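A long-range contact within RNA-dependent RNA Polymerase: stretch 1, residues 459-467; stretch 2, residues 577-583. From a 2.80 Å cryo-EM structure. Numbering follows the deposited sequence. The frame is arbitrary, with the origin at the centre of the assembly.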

# COMPACT_ATOMS: atom_id res chain seq x y z
N GLU A 459 9.79 20.41 -13.85
CA GLU A 459 9.98 20.93 -12.51
C GLU A 459 10.43 19.85 -11.54
O GLU A 459 10.23 19.99 -10.33
CB GLU A 459 8.71 21.62 -12.03
CG GLU A 459 7.49 20.73 -11.93
CD GLU A 459 6.28 21.50 -11.46
OE1 GLU A 459 6.38 22.73 -11.31
OE2 GLU A 459 5.23 20.87 -11.22
N TYR A 460 11.06 18.79 -12.04
CA TYR A 460 11.60 17.76 -11.17
C TYR A 460 12.77 18.27 -10.34
O TYR A 460 12.98 17.80 -9.22
CB TYR A 460 12.03 16.55 -12.01
CG TYR A 460 12.66 15.43 -11.23
CD1 TYR A 460 11.89 14.60 -10.43
CD2 TYR A 460 14.02 15.18 -11.32
CE1 TYR A 460 12.47 13.57 -9.72
CE2 TYR A 460 14.60 14.14 -10.62
CZ TYR A 460 13.82 13.35 -9.82
OH TYR A 460 14.40 12.33 -9.11
N ARG A 461 13.52 19.24 -10.85
CA ARG A 461 14.67 19.81 -10.17
C ARG A 461 14.36 21.12 -9.47
O ARG A 461 15.27 21.78 -8.98
CB ARG A 461 15.81 20.02 -11.15
CG ARG A 461 16.29 18.78 -11.87
CD ARG A 461 17.03 17.83 -10.97
NE ARG A 461 17.56 16.70 -11.72
CZ ARG A 461 18.20 15.67 -11.19
NH1 ARG A 461 18.41 15.62 -9.88
NH2 ARG A 461 18.64 14.69 -11.96
N THR A 462 13.10 21.52 -9.42
CA THR A 462 12.68 22.80 -8.88
C THR A 462 12.25 22.65 -7.44
O THR A 462 11.39 21.81 -7.15
CB THR A 462 11.54 23.37 -9.71
OG1 THR A 462 11.97 23.54 -11.06
CG2 THR A 462 11.08 24.71 -9.17
N PRO A 463 12.80 23.44 -6.51
CA PRO A 463 12.50 23.23 -5.09
C PRO A 463 11.09 23.63 -4.68
O PRO A 463 10.62 23.16 -3.63
CB PRO A 463 13.54 24.10 -4.38
CG PRO A 463 14.61 24.30 -5.38
CD PRO A 463 13.93 24.36 -6.70
N GLU A 464 10.39 24.45 -5.45
CA GLU A 464 9.04 24.87 -5.08
C GLU A 464 7.99 23.79 -5.28
O GLU A 464 6.87 23.95 -4.79
CB GLU A 464 8.66 26.12 -5.86
CG GLU A 464 9.44 27.35 -5.45
CD GLU A 464 9.10 27.82 -4.04
OE1 GLU A 464 7.92 27.69 -3.64
OE2 GLU A 464 10.00 28.31 -3.33
N ARG A 465 8.35 22.71 -5.97
CA ARG A 465 7.46 21.57 -6.16
C ARG A 465 7.07 20.93 -4.83
O ARG A 465 5.91 20.55 -4.63
CB ARG A 465 8.14 20.57 -7.09
CG ARG A 465 7.42 19.29 -7.29
CD ARG A 465 8.01 18.50 -8.43
NE ARG A 465 9.40 18.11 -8.25
CZ ARG A 465 9.80 16.99 -7.66
NH1 ARG A 465 11.10 16.72 -7.57
NH2 ARG A 465 8.92 16.13 -7.17
N ILE A 466 8.01 20.86 -3.89
CA ILE A 466 7.77 20.23 -2.60
C ILE A 466 6.80 21.07 -1.76
O ILE A 466 5.86 20.55 -1.15
CB ILE A 466 9.11 20.02 -1.87
CG1 ILE A 466 10.09 19.24 -2.75
CG2 ILE A 466 8.89 19.34 -0.55
CD1 ILE A 466 9.62 17.87 -3.15
N PHE A 467 7.01 22.39 -1.75
CA PHE A 467 6.12 23.25 -0.99
C PHE A 467 4.76 23.35 -1.65
O PHE A 467 3.75 23.54 -0.96
CB PHE A 467 6.72 24.64 -0.84
CG PHE A 467 8.11 24.64 -0.27
CD1 PHE A 467 8.36 24.15 0.99
CD2 PHE A 467 9.15 25.20 -0.99
CE1 PHE A 467 9.63 24.16 1.51
CE2 PHE A 467 10.42 25.22 -0.47
CZ PHE A 467 10.66 24.71 0.78
N PRO A 577 25.25 13.68 -3.29
CA PRO A 577 24.76 14.90 -3.93
C PRO A 577 23.67 14.57 -4.93
O PRO A 577 23.56 13.44 -5.42
CB PRO A 577 26.00 15.45 -4.63
CG PRO A 577 26.75 14.22 -5.01
CD PRO A 577 26.50 13.22 -3.91
N ARG A 578 22.85 15.59 -5.22
CA ARG A 578 21.88 15.59 -6.31
C ARG A 578 20.83 14.48 -6.14
O ARG A 578 20.81 13.49 -6.87
CB ARG A 578 22.56 15.47 -7.68
CG ARG A 578 23.02 16.77 -8.30
CD ARG A 578 24.22 17.33 -7.61
NE ARG A 578 24.83 18.43 -8.32
CZ ARG A 578 25.82 19.15 -7.83
NH1 ARG A 578 26.34 20.14 -8.53
NH2 ARG A 578 26.30 18.88 -6.62
N PHE A 579 19.99 14.63 -5.12
CA PHE A 579 18.87 13.70 -5.01
C PHE A 579 17.64 14.18 -5.77
O PHE A 579 17.22 13.54 -6.72
CB PHE A 579 18.53 13.43 -3.54
CG PHE A 579 17.23 12.70 -3.35
CD1 PHE A 579 17.04 11.44 -3.88
CD2 PHE A 579 16.22 13.26 -2.59
CE1 PHE A 579 15.84 10.78 -3.70
CE2 PHE A 579 15.03 12.60 -2.41
CZ PHE A 579 14.84 11.36 -2.96
N GLY A 580 17.05 15.29 -5.37
CA GLY A 580 15.87 15.74 -6.06
C GLY A 580 16.07 17.08 -6.70
O GLY A 580 16.76 17.23 -7.71
N PRO A 581 15.44 18.10 -6.13
CA PRO A 581 15.87 19.48 -6.36
C PRO A 581 17.02 19.91 -5.47
O PRO A 581 17.40 21.08 -5.50
CB PRO A 581 14.60 20.28 -6.05
CG PRO A 581 13.90 19.46 -5.05
CD PRO A 581 14.17 18.04 -5.39
N TYR A 582 17.57 18.99 -4.68
CA TYR A 582 18.56 19.29 -3.67
C TYR A 582 19.95 18.97 -4.18
O TYR A 582 20.13 18.11 -5.03
CB TYR A 582 18.28 18.49 -2.40
CG TYR A 582 16.93 18.75 -1.82
CD1 TYR A 582 16.67 19.92 -1.12
CD2 TYR A 582 15.91 17.83 -1.96
CE1 TYR A 582 15.44 20.16 -0.59
CE2 TYR A 582 14.67 18.06 -1.44
CZ TYR A 582 14.44 19.23 -0.75
OH TYR A 582 13.20 19.47 -0.22
N TYR A 583 20.93 19.68 -3.62
CA TYR A 583 22.32 19.51 -4.00
C TYR A 583 23.17 19.85 -2.78
O TYR A 583 22.76 20.64 -1.93
CB TYR A 583 22.68 20.36 -5.23
CG TYR A 583 22.28 21.82 -5.14
CD1 TYR A 583 21.04 22.24 -5.58
CD2 TYR A 583 23.15 22.78 -4.63
CE1 TYR A 583 20.65 23.55 -5.50
CE2 TYR A 583 22.77 24.10 -4.55
CZ TYR A 583 21.53 24.48 -5.00
OH TYR A 583 21.13 25.79 -4.93

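How do the two backbones meet? Stretch 1 makes a type I beta turn from Glu-459 to Thr-462, closed by a weak hydrogen bond from Thr-462 N to Glu-459 O at 3.4 Å, and then runs on into a helix that continues later in the chain. Stretch 2 has no regular helix or strand. The two chains come closest at Arg-461 and Pro-581, whose CA atoms lie 4.0 Å apart. So short a spacing leaves no room for side chains between the backbones at that point, and the CA-to-CB bond of Arg-461 points away from stretch 2 while that of Pro-581 points sideways.

What fills the space around this point of closest approach? Pro-581 does, and it gives up more surface to the contact than any other residue. Pro-581 CB lies 3.4 Å from Arg-461 O and 3.6 Å from Thr-462 C, so the ring packs directly against the backbone of the turn's last two residues. Beyond it, Pro-463 CG approaches Pro-581 CB at 4.1 Å, and Ile-466 CG1 reaches Pro-581 CG at 4.5 Å. These are apolar contacts, in which the proline ring meets hydrocarbon from Pro-463 and Ile-466. Ile-466, whose CA-to-CB bond points toward stretch 2, also brings CG1 to 4.0 Å from Tyr-582 OH; the tyrosine starts out away from stretch 1, but its long side chain returns to it.

Where does polar bonding join the stretches? A single hydrogen bond crosses between them, from Arg-461 NH1 to Gly-580 O, 3.2 Å long with an N-H...acceptor angle of 154°. Although Arg-461 sets off away from stretch 2, its side chain carries the guanidinium back to the chain just before Pro-581. Gly-580 O sits at the edge of that group, near its plane, where the N-H bonds point, so the positive charge faces a carbonyl's partial negative charge. NH1 and NH2 also find hydrogen-bond partners elsewhere in the structure.

What steadies the turn that Pro-581 packs against? Arg-465 reaches back from the helix to two turn carbonyls: NE donates to Glu-459 O at 2.9 Å, and NH1 to Tyr-460 O at 2.7 Å. Arg-465 NH1 also lies 4.0 Å from Pro-581 CD, so the arginine that ties helix to turn also touches the proline. Tyr-460 O is itself 4.0 Å from Pro-581 N, a contact without a hydrogen bond, since a proline nitrogen within the chain carries no hydrogen to donate.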